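Local coordinates for 6-phospho-beta-d glycosidase (PDB 5FOO), which probably hydrolyses 6-phospho-beta-glucosides as a member of glycoside hydrolase family 1, and binds 6-phosphocyclophellitol in its active-site pocket, at residues A[8-13]-A[454-459]; A[339-344]-A[390-395]; A[395-400]-A[411-416]. The protein carries 1 engineered substitution. All blocks are in the same frame, centred on the assembly; numbering follows the deposited sequence.

Contact 1 (A[8-13]-A[454-459])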
loop_
_atom_site.group_PDB
_atom_site.type_symbol
_atom_site.label_atom_id
_atom_site.label_comp_id
_atom_site.label_asym_id
_atom_site.label_seq_id
_atom_site.Cartn_x
_atom_site.Cartn_y
_atom_site.Cartn_z
ATOM N N PHE A 8 -19.846 -4.789 -4.770
ATOM C CA PHE A 8 -18.730 -3.868 -4.667
ATOM C C PHE A 8 -18.229 -3.782 -3.229
ATOM O O PHE A 8 -19.036 -3.695 -2.238
ATOM C CB PHE A 8 -19.164 -2.498 -5.180
ATOM C CG PHE A 8 -18.035 -1.617 -5.680
ATOM C CD1 PHE A 8 -17.408 -1.873 -6.905
ATOM C CD2 PHE A 8 -17.642 -0.518 -4.950
ATOM C CE1 PHE A 8 -16.426 -1.016 -7.410
ATOM C CE2 PHE A 8 -16.637 0.329 -5.423
ATOM C CZ PHE A 8 -16.035 0.076 -6.650
ATOM N N TRP A 9 -16.913 -3.789 -3.097
ATOM C CA TRP A 9 -16.309 -3.688 -1.763
ATOM C C TRP A 9 -16.293 -2.215 -1.314
ATOM O O TRP A 9 -15.844 -1.355 -2.061
ATOM C CB TRP A 9 -14.864 -4.182 -1.763
ATOM C CG TRP A 9 -14.624 -5.587 -2.009
ATOM C CD1 TRP A 9 -15.543 -6.560 -2.485
ATOM C CD2 TRP A 9 -13.357 -6.252 -1.886
ATOM N NE1 TRP A 9 -14.902 -7.784 -2.547
ATOM C CE2 TRP A 9 -13.565 -7.626 -2.242
ATOM C CE3 TRP A 9 -12.058 -5.823 -1.537
ATOM C CZ2 TRP A 9 -12.519 -8.591 -2.199
ATOM C CZ3 TRP A 9 -11.015 -6.767 -1.517
ATOM C CH2 TRP A 9 -11.252 -8.145 -1.897
ATOM N N TRP A 10 -16.760 -1.969 -0.084
ATOM C CA TRP A 10 -16.712 -0.685 0.493
ATOM C C TRP A 10 -16.100 -0.806 1.867
ATOM O O TRP A 10 -16.532 -1.597 2.723
ATOM C CB TRP A 10 -18.078 -0.090 0.637
ATOM C CG TRP A 10 -18.853 0.139 -0.598
ATOM C CD1 TRP A 10 -20.006 -0.535 -0.974
ATOM C CD2 TRP A 10 -18.724 1.244 -1.520
ATOM N NE1 TRP A 10 -20.487 0.014 -2.128
ATOM C CE2 TRP A 10 -19.731 1.109 -2.473
ATOM C CE3 TRP A 10 -17.788 2.257 -1.688
ATOM C CZ2 TRP A 10 -19.849 1.976 -3.558
ATOM C CZ3 TRP A 10 -17.927 3.105 -2.746
ATOM C CH2 TRP A 10 -18.943 2.954 -3.664
ATOM N N GLY A 11 -15.091 0.009 2.107
ATOM C CA GLY A 11 -14.446 -0.007 3.419
ATOM C C GLY A 11 -13.213 0.854 3.362
ATOM O O GLY A 11 -13.107 1.759 2.528
ATOM N N GLY A 12 -12.283 0.579 4.246
ATOM C CA GLY A 12 -11.055 1.312 4.227
ATOM C C GLY A 12 -9.919 0.420 4.585
ATOM O O GLY A 12 -10.115 -0.742 4.924
ATOM N N ALA A 13 -8.742 1.006 4.423
ATOM C CA ALA A 13 -7.481 0.383 4.543
ATOM C C ALA A 13 -6.605 1.051 5.650
ATOM O O ALA A 13 -6.598 2.284 5.824
ATOM C CB ALA A 13 -6.776 0.496 3.224
ATOM N N LYS A 454 -20.962 6.119 4.776
ATOM C CA LYS A 454 -21.966 5.145 5.209
ATOM C C LYS A 454 -23.135 5.051 4.243
ATOM O O LYS A 454 -23.564 3.954 3.881
ATOM C CB LYS A 454 -22.469 5.450 6.616
ATOM C CG LYS A 454 -23.544 4.489 7.141
ATOM C CD LYS A 454 -24.319 5.057 8.333
ATOM C CE LYS A 454 -25.440 4.094 8.728
ATOM N NZ LYS A 454 -25.856 4.381 10.124
ATOM N N LYS A 455 -23.642 6.218 3.850
ATOM C CA LYS A 455 -24.679 6.340 2.875
ATOM C C LYS A 455 -24.308 5.747 1.527
ATOM O O LYS A 455 -25.084 5.004 0.930
ATOM C CB LYS A 455 -25.067 7.819 2.698
ATOM C CG LYS A 455 -26.377 7.980 1.941
ATOM C CD LYS A 455 -26.798 9.428 1.875
ATOM C CE LYS A 455 -28.091 9.554 1.076
ATOM N NZ LYS A 455 -28.713 10.903 1.257
ATOM N N VAL A 456 -23.164 6.156 1.002
ATOM C CA VAL A 456 -22.641 5.627 -0.230
ATOM C C VAL A 456 -22.494 4.072 -0.218
ATOM O O VAL A 456 -22.892 3.420 -1.151
ATOM C CB VAL A 456 -21.266 6.245 -0.575
ATOM C CG1 VAL A 456 -20.673 5.581 -1.779
ATOM C CG2 VAL A 456 -21.383 7.757 -0.810
ATOM N N ALA A 457 -21.915 3.522 0.828
ATOM C CA ALA A 457 -21.672 2.105 0.918
ATOM C C ALA A 457 -23.003 1.366 1.038
ATOM O O ALA A 457 -23.148 0.364 0.440
ATOM C CB ALA A 457 -20.850 1.791 2.132
ATOM N N THR A 458 -23.926 1.879 1.851
ATOM C CA THR A 458 -25.194 1.214 2.145
ATOM C C THR A 458 -26.099 1.277 0.944
ATOM O O THR A 458 -26.710 0.305 0.615
ATOM C CB THR A 458 -25.876 1.870 3.363
ATOM O OG1 THR A 458 -25.000 1.723 4.478
ATOM C CG2 THR A 458 -27.200 1.246 3.696
ATOM N N HIS A 459 -26.196 2.408 0.277
ATOM C CA HIS A 459 -27.042 2.491 -0.908
ATOM C C HIS A 459 -26.354 2.031 -2.196
ATOM O O HIS A 459 -27.004 1.933 -3.241
ATOM C CB HIS A 459 -27.625 3.879 -1.045
ATOM C CG HIS A 459 -28.527 4.240 0.093
ATOM N ND1 HIS A 459 -28.886 5.543 0.383
ATOM C CD2 HIS A 459 -29.150 3.463 1.013
ATOM C CE1 HIS A 459 -29.693 5.550 1.430
ATOM N NE2 HIS A 459 -29.871 4.299 1.826
#

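Contact 2 (A[339-344]-A[390-395])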
loop_
_atom_site.group_PDB
_atom_site.type_symbol
_atom_site.label_atom_id
_atom_site.label_comp_id
_atom_site.label_asym_id
_atom_site.label_seq_id
_atom_site.Cartn_x
_atom_site.Cartn_y
_atom_site.Cartn_z
ATOM N N TRP A 339 0.546 18.432 -2.008
ATOM C CA TRP A 339 0.202 17.504 -3.071
ATOM C C TRP A 339 -0.853 18.040 -4.005
ATOM O O TRP A 339 -1.894 18.565 -3.570
ATOM C CB TRP A 339 -0.317 16.191 -2.481
ATOM C CG TRP A 339 0.753 15.297 -1.911
ATOM C CD1 TRP A 339 2.087 15.519 -1.923
ATOM C CD2 TRP A 339 0.566 14.041 -1.233
ATOM N NE1 TRP A 339 2.739 14.485 -1.310
ATOM C CE2 TRP A 339 1.831 13.557 -0.896
ATOM C CE3 TRP A 339 -0.557 13.278 -0.885
ATOM C CZ2 TRP A 339 2.018 12.345 -0.201
ATOM C CZ3 TRP A 339 -0.379 12.113 -0.231
ATOM C CH2 TRP A 339 0.908 11.641 0.106
ATOM N N GLU A 340 -0.612 17.831 -5.287
ATOM C CA GLU A 340 -1.634 18.093 -6.323
ATOM C C GLU A 340 -2.864 17.149 -6.089
ATOM O O GLU A 340 -2.724 15.981 -5.697
ATOM C CB GLU A 340 -1.047 17.824 -7.698
ATOM C CG GLU A 340 -2.015 18.180 -8.814
ATOM C CD GLU A 340 -1.460 18.061 -10.196
ATOM O OE1 GLU A 340 -0.259 17.708 -10.393
ATOM O OE2 GLU A 340 -2.256 18.322 -11.113
ATOM N N ILE A 341 -4.035 17.683 -6.356
ATOM C CA ILE A 341 -5.270 16.943 -6.416
ATOM C C ILE A 341 -5.707 16.897 -7.908
ATOM O O ILE A 341 -5.924 17.962 -8.569
ATOM C CB ILE A 341 -6.311 17.645 -5.549
ATOM C CG1 ILE A 341 -5.812 17.600 -4.073
ATOM C CG2 ILE A 341 -7.757 17.067 -5.781
ATOM C CD1 ILE A 341 -6.765 18.240 -3.087
ATOM N N TYR A 342 -5.801 15.666 -8.441
ATOM C CA TYR A 342 -6.183 15.421 -9.836
ATOM C C TYR A 342 -6.960 14.050 -9.948
ATOM O O TYR A 342 -6.387 13.035 -10.335
ATOM C CB TYR A 342 -4.896 15.421 -10.708
ATOM C CG TYR A 342 -5.205 15.514 -12.152
ATOM C CD1 TYR A 342 -5.764 16.691 -12.702
ATOM C CD2 TYR A 342 -5.026 14.414 -12.973
ATOM C CE1 TYR A 342 -6.087 16.757 -14.056
ATOM C CE2 TYR A 342 -5.296 14.494 -14.312
ATOM C CZ TYR A 342 -5.863 15.635 -14.831
ATOM O OH TYR A 342 -6.197 15.576 -16.151
ATOM N N PRO A 343 -8.242 14.027 -9.553
ATOM C CA PRO A 343 -9.050 12.767 -9.544
ATOM C C PRO A 343 -9.255 12.067 -10.900
ATOM O O PRO A 343 -9.569 10.885 -10.945
ATOM C CB PRO A 343 -10.403 13.238 -8.962
ATOM C CG PRO A 343 -10.480 14.688 -9.285
ATOM C CD PRO A 343 -9.056 15.180 -9.104
ATOM N N GLU A 344 -9.033 12.774 -11.977
ATOM C CA GLU A 344 -9.132 12.241 -13.310
ATOM C C GLU A 344 -8.166 11.151 -13.502
ATOM O O GLU A 344 -8.382 10.272 -14.326
ATOM C CB GLU A 344 -8.851 13.306 -14.342
ATOM C CG GLU A 344 -9.879 14.414 -14.387
ATOM C CD GLU A 344 -9.585 15.665 -13.510
ATOM O OE1 GLU A 344 -8.952 15.567 -12.402
ATOM O OE2 GLU A 344 -10.035 16.747 -13.958
ATOM N N ILE A 390 -15.043 14.619 2.186
ATOM C CA ILE A 390 -16.241 14.260 1.398
ATOM C C ILE A 390 -16.102 14.646 -0.059
ATOM O O ILE A 390 -16.207 13.786 -0.962
ATOM C CB ILE A 390 -17.488 14.890 1.993
ATOM C CG1 ILE A 390 -17.738 14.240 3.371
ATOM C CG2 ILE A 390 -18.694 14.746 1.037
ATOM C CD1 ILE A 390 -18.892 14.849 4.168
ATOM N N GLN A 391 -15.774 15.913 -0.300
ATOM C CA GLN A 391 -15.559 16.362 -1.638
ATOM C C GLN A 391 -14.442 15.569 -2.342
ATOM O O GLN A 391 -14.616 15.067 -3.477
ATOM C CB GLN A 391 -15.209 17.837 -1.624
ATOM C CG GLN A 391 -15.061 18.442 -2.997
ATOM C CD GLN A 391 -16.407 18.433 -3.718
ATOM O OE1 GLN A 391 -17.481 18.535 -3.071
ATOM N NE2 GLN A 391 -16.371 18.270 -5.050
ATOM N N PHE A 392 -13.274 15.458 -1.717
ATOM C CA PHE A 392 -12.177 14.690 -2.335
ATOM C C PHE A 392 -12.648 13.254 -2.665
ATOM O O PHE A 392 -12.419 12.774 -3.762
ATOM C CB PHE A 392 -10.951 14.690 -1.388
ATOM C CG PHE A 392 -9.722 13.919 -1.867
ATOM C CD1 PHE A 392 -9.629 12.535 -1.713
ATOM C CD2 PHE A 392 -8.580 14.594 -2.322
ATOM C CE1 PHE A 392 -8.463 11.848 -2.085
ATOM C CE2 PHE A 392 -7.447 13.919 -2.664
ATOM C CZ PHE A 392 -7.360 12.549 -2.543
ATOM N N LEU A 393 -13.194 12.546 -1.684
ATOM C CA LEU A 393 -13.613 11.124 -1.925
ATOM C C LEU A 393 -14.652 11.060 -3.047
ATOM O O LEU A 393 -14.517 10.285 -3.978
ATOM C CB LEU A 393 -14.111 10.451 -0.651
ATOM C CG LEU A 393 -13.056 10.328 0.481
ATOM C CD1 LEU A 393 -13.691 9.721 1.702
ATOM C CD2 LEU A 393 -11.783 9.589 0.124
ATOM N N LYS A 394 -15.614 11.970 -2.997
ATOM C CA LYS A 394 -16.706 12.050 -3.985
ATOM C C LYS A 394 -16.168 12.212 -5.384
ATOM O O LYS A 394 -16.520 11.432 -6.276
ATOM C CB LYS A 394 -17.667 13.195 -3.622
ATOM C CG LYS A 394 -18.833 13.397 -4.551
ATOM C CD LYS A 394 -20.051 13.929 -3.800
ATOM C CE LYS A 394 -21.179 14.182 -4.807
ATOM N NZ LYS A 394 -22.538 14.280 -4.214
ATOM N N GLU A 395 -15.270 13.177 -5.596
ATOM C CA GLU A 395 -14.649 13.310 -6.939
ATOM C C GLU A 395 -13.905 12.080 -7.426
ATOM O O GLU A 395 -13.952 11.768 -8.626
ATOM C CB GLU A 395 -13.685 14.523 -7.029
ATOM C CG GLU A 395 -14.393 15.867 -6.904
ATOM C CD GLU A 395 -13.431 17.058 -6.765
ATOM O OE1 GLU A 395 -12.286 16.992 -7.277
ATOM O OE2 GLU A 395 -13.827 18.055 -6.115
#

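Contact 3 (A[395-400]-A[411-416]). With JAZ (6-phosphocyclophellitol), chain G.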
loop_
_atom_site.group_PDB
_atom_site.type_symbol
_atom_site.label_atom_id
_atom_site.label_comp_id
_atom_site.label_asym_id
_atom_site.label_seq_id
_atom_site.Cartn_x
_atom_site.Cartn_y
_atom_site.Cartn_z
ATOM N N GLU A 395 -15.270 13.177 -5.596
ATOM C CA GLU A 395 -14.649 13.310 -6.939
ATOM C C GLU A 395 -13.905 12.080 -7.426
ATOM O O GLU A 395 -13.952 11.768 -8.626
ATOM C CB GLU A 395 -13.685 14.523 -7.029
ATOM C CG GLU A 395 -14.393 15.867 -6.904
ATOM C CD GLU A 395 -13.431 17.058 -6.765
ATOM O OE1 GLU A 395 -12.286 16.992 -7.277
ATOM O OE2 GLU A 395 -13.827 18.055 -6.115
ATOM N N HIS A 396 -13.147 11.423 -6.550
ATOM C CA HIS A 396 -12.295 10.310 -7.005
ATOM C C HIS A 396 -13.210 9.122 -7.388
ATOM O O HIS A 396 -13.014 8.456 -8.430
ATOM C CB HIS A 396 -11.234 9.950 -5.936
ATOM C CG HIS A 396 -10.069 10.894 -5.929
ATOM N ND1 HIS A 396 -10.141 12.157 -5.363
ATOM C CD2 HIS A 396 -8.823 10.785 -6.448
ATOM C CE1 HIS A 396 -9.007 12.793 -5.560
ATOM N NE2 HIS A 396 -8.184 11.989 -6.207
ATOM N N LEU A 397 -14.210 8.926 -6.536
ATOM C CA LEU A 397 -15.272 7.939 -6.751
ATOM C C LEU A 397 -16.059 8.201 -8.000
ATOM O O LEU A 397 -16.494 7.237 -8.632
ATOM C CB LEU A 397 -16.248 7.865 -5.580
ATOM C CG LEU A 397 -15.919 6.834 -4.537
ATOM C CD1 LEU A 397 -16.812 7.055 -3.356
ATOM C CD2 LEU A 397 -16.134 5.429 -5.049
ATOM N N THR A 398 -16.252 9.479 -8.369
ATOM C CA THR A 398 -16.973 9.812 -9.590
ATOM C C THR A 398 -16.153 9.339 -10.775
ATOM O O THR A 398 -16.701 8.828 -11.787
ATOM C CB THR A 398 -17.274 11.304 -9.702
ATOM O OG1 THR A 398 -18.110 11.694 -8.608
ATOM C CG2 THR A 398 -17.992 11.587 -10.954
ATOM N N TYR A 399 -14.834 9.502 -10.698
ATOM C CA TYR A 399 -14.046 9.051 -11.812
ATOM C C TYR A 399 -13.854 7.537 -11.828
ATOM O O TYR A 399 -13.692 6.986 -12.895
ATOM C CB TYR A 399 -12.727 9.774 -11.896
ATOM C CG TYR A 399 -12.862 11.159 -12.469
ATOM C CD1 TYR A 399 -12.890 11.352 -13.842
ATOM C CD2 TYR A 399 -12.979 12.253 -11.640
ATOM C CE1 TYR A 399 -13.030 12.616 -14.379
ATOM C CE2 TYR A 399 -13.109 13.531 -12.155
ATOM C CZ TYR A 399 -13.119 13.700 -13.531
ATOM O OH TYR A 399 -13.232 14.948 -14.034
ATOM N N LEU A 400 -13.886 6.882 -10.669
ATOM C CA LEU A 400 -13.891 5.409 -10.620
ATOM C C LEU A 400 -15.160 4.887 -11.292
ATOM O O LEU A 400 -15.109 3.964 -12.069
ATOM C CB LEU A 400 -13.817 4.923 -9.183
ATOM C CG LEU A 400 -13.528 3.465 -9.042
ATOM C CD1 LEU A 400 -12.145 3.125 -9.588
ATOM C CD2 LEU A 400 -13.678 3.056 -7.598
ATOM N N PHE A 411 -13.709 -3.805 -8.691
ATOM C CA PHE A 411 -14.688 -4.486 -7.838
ATOM C C PHE A 411 -14.731 -3.855 -6.465
ATOM O O PHE A 411 -15.425 -4.371 -5.589
ATOM C CB PHE A 411 -14.381 -6.000 -7.751
ATOM C CG PHE A 411 -13.029 -6.316 -7.152
ATOM C CD1 PHE A 411 -12.844 -6.325 -5.763
ATOM C CD2 PHE A 411 -11.924 -6.562 -7.972
ATOM C CE1 PHE A 411 -11.599 -6.611 -5.188
ATOM C CE2 PHE A 411 -10.688 -6.902 -7.408
ATOM C CZ PHE A 411 -10.526 -6.911 -6.011
ATOM N N GLY A 412 -14.035 -2.730 -6.237
ATOM C CA GLY A 412 -14.084 -2.129 -4.879
ATOM C C GLY A 412 -13.341 -0.821 -4.643
ATOM O O GLY A 412 -12.562 -0.407 -5.492
ATOM N N TYR A 413 -13.587 -0.204 -3.477
ATOM C CA TYR A 413 -13.006 1.086 -3.106
ATOM C C TYR A 413 -12.777 1.106 -1.607
ATOM O O TYR A 413 -13.678 0.872 -0.806
ATOM C CB TYR A 413 -13.967 2.166 -3.503
ATOM C CG TYR A 413 -13.532 3.560 -3.143
ATOM C CD1 TYR A 413 -12.547 4.232 -3.864
ATOM C CD2 TYR A 413 -14.098 4.210 -2.088
ATOM C CE1 TYR A 413 -12.193 5.517 -3.537
ATOM C CE2 TYR A 413 -13.740 5.480 -1.774
ATOM C CZ TYR A 413 -12.791 6.132 -2.477
ATOM O OH TYR A 413 -12.476 7.414 -2.059
ATOM N N HIS A 414 -11.533 1.304 -1.224
ATOM C CA HIS A 414 -11.134 1.371 0.159
ATOM C C HIS A 414 -10.540 2.816 0.415
ATOM O O HIS A 414 -9.582 3.240 -0.204
ATOM C CB HIS A 414 -10.098 0.257 0.478
ATOM C CG HIS A 414 -10.686 -1.037 0.946
ATOM N ND1 HIS A 414 -9.926 -2.031 1.514
ATOM C CD2 HIS A 414 -11.970 -1.486 0.974
ATOM C CE1 HIS A 414 -10.708 -3.040 1.861
ATOM N NE2 HIS A 414 -11.955 -2.727 1.539
ATOM N N VAL A 415 -11.112 3.505 1.380
ATOM C CA VAL A 415 -10.649 4.774 1.841
ATOM C C VAL A 415 -9.401 4.555 2.746
ATOM O O VAL A 415 -9.418 3.785 3.703
ATOM C CB VAL A 415 -11.723 5.517 2.655
ATOM C CG1 VAL A 415 -11.149 6.874 3.076
ATOM C CG2 VAL A 415 -12.992 5.734 1.837
ATOM N N TRP A 416 -8.330 5.288 2.452
ATOM C CA TRP A 416 -7.275 5.488 3.426
ATOM C C TRP A 416 -7.578 6.681 4.363
ATOM O O TRP A 416 -7.647 7.808 3.838
ATOM C CB TRP A 416 -5.915 5.674 2.780
ATOM C CG TRP A 416 -4.876 5.604 3.855
ATOM C CD1 TRP A 416 -4.403 6.640 4.658
ATOM C CD2 TRP A 416 -4.245 4.458 4.269
ATOM N NE1 TRP A 416 -3.521 6.147 5.584
ATOM C CE2 TRP A 416 -3.372 4.815 5.346
ATOM C CE3 TRP A 416 -4.276 3.137 3.824
ATOM C CZ2 TRP A 416 -2.591 3.888 5.986
ATOM C CZ3 TRP A 416 -3.489 2.210 4.453
ATOM C CH2 TRP A 416 -2.641 2.573 5.505
HETATM C C2 JAZ G . 0.234 5.948 4.131
HETATM C C3 JAZ G . -0.045 4.476 3.762
HETATM C C4 JAZ G . 0.367 4.195 2.321
HETATM C C5 JAZ G . -0.347 5.096 1.323
HETATM C C6 JAZ G . -0.197 6.549 1.717
HETATM C C7 JAZ G . -0.585 6.806 3.173
HETATM C C8 JAZ G . -0.577 8.292 3.523
HETATM O O9 JAZ G . 0.762 8.754 3.371
HETATM P P10 JAZ G . 1.278 9.940 4.296
HETATM O O11 JAZ G . 2.701 10.104 3.896
HETATM O O12 JAZ G . 0.936 9.710 5.708
HETATM O O13 JAZ G . 0.475 11.108 3.923
HETATM O O14 JAZ G . 1.137 6.990 1.434
HETATM O O15 JAZ G . -0.215 6.235 5.459
HETATM O O16 JAZ G . 0.736 3.686 4.624
HETATM O O17 JAZ G . 0.136 2.833 2.007
#

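Contact 1 (A[8-13]-A[454-459])
Trp10, on the first strand of the barrel, lays one face of its indole over Val456 and Ala457 of helix 448-459. Two CH-pi contacts carry the pairing. Ala457 CA stands over the five-membered ring, 3.7 Å from its centroid and only 9° off the normal. Val456 CG1 lies over the six-membered ring, 4.0 Å from the centroid and more obliquely. It reaches the indole because it is anti to the backbone N (chi1 174°), and the valine side chain crosses the tryptophan at about a right angle.

Apolar packing adds Trp10 CB against Ala457 CB at 3.7 Å. The CA atoms of Trp10 and Ala457 are 5.7 Å apart here, a closeness consistent with the small alanine side chain. Phe8 CD2 lies 3.5 Å above the opposite face of the Trp10 indole, offset from its centre.

Among polar atoms, Ala457 O comes within 3.6 Å of Trp10 CD1, yet no hydrogen bond joins the two segments. Trp10 NE1 instead bonds to Asn460 OD1, which helps hold the ring's rotation. The contact is therefore buried and largely apolar, a flat aromatic plate between barrel strand and outer helix, with the indole N-H satisfied just past the helix segment.

Contact 2 (A[339-344]-A[390-395])
Phe392 carries its ring CG anti to the backbone N (chi1 179°), which swings the phenyl from the flank of helix 387-405 toward Ile341; on the other side, Ile341 sets CG1 anti to its carbonyl carbon and runs on extended, so that CD1 leads. This methyl meets Phe392 CD2 at 4.1 Å, arriving at the edge of the ring near its plane and not over a face. The ring is also stacked with His396, one turn further along the helix.

A second patch joins Pro343 to Glu395, the residues whose CA atoms are nearest across the contact. Pro343 CG lies 3.9 Å from Glu395 CB and 3.5 Å from Glu395 OE1, so the proline ring rests against both the root and the end of the glutamate. The carboxylate is held by polar partners on each oxygen. Gln391 NE2 donates to Glu395 OE2 across 2.8 Å, nearly straight at 171°, in the amide plane and onto the anti lone pair, while OE1 forms a salt bridge with Arg332. That arginine belongs to strand 332-334, whose hairpin partner is strand 339-341.

The arrangement docks a short antiparallel hairpin, and the turn leading out of it, on an outer helix of the TIM barrel; Trp339, at the start of the segment, lines the pocket for 6-phosphocyclophellitol.

Contact 3 (A[395-400]-A[411-416])
The last strand of a TIM barrel and the helix that precedes it pack here at the interface between the barrel sheet and its outer layer of helices, with Tyr413 as the strand's main contribution. Strand and helix segments run nearly antiparallel, at 168°, with their axes 10.7 Å apart. Tyr413 stands out from the strand with CG anti to the backbone N (chi1 178°), which sends the phenol ring against the helix. Leu397 covers one face of it: CD2 sits over the ring centre, 3.8 Å from the centroid and 13° off the normal, in a CH-pi contact. Leu397 CG and CD1 spread along the same ring toward Tyr413 CE2, each 3.8 Å from that atom. From a turn further along, Leu400 adds its CD2 at 4.1 Å from Tyr413 CD1, an oblique approach. The buried phenol oxygen is satisfied by Asn367 OD1, so the ring is gripped at its polar end as well as over its face.

At the far end of the strand the chain enters the active site. Trp416 presents a ring face to 6-phosphocyclophellitol, whose C3 lies 3.4 Å from Trp416 CZ2, and Tyr432 meets the indole edge-to-face. A helix packed outside the sheet and a pocket at the C-terminal ends of the strands make up the layout of the (beta/alpha)8 TIM barrel, to which family 1 glycoside hydrolases belong.

How the contacts relate
From the N terminus, strand 9-13 opens the barrel and contact 1 closes nearly the whole chain into one loop, bringing helix 448-459 back against that first strand. Contacts 2 and 3 are nested within this loop and follow one another in series: contact 2 closes a loop of 45 residues between the hairpin and helix 387-405, and contact 3 a short one of ten between the same helix and strand 410-416. Glu395 belongs to both. Contacts 1 and 3 meet in the sheet, where strands 9-13 and 410-416 are neighbours and close the barrel, with Gly11 O 2.9 Å from Val415 N. Contacts 1 and 2 do not touch, their centres lying about 17 Å apart.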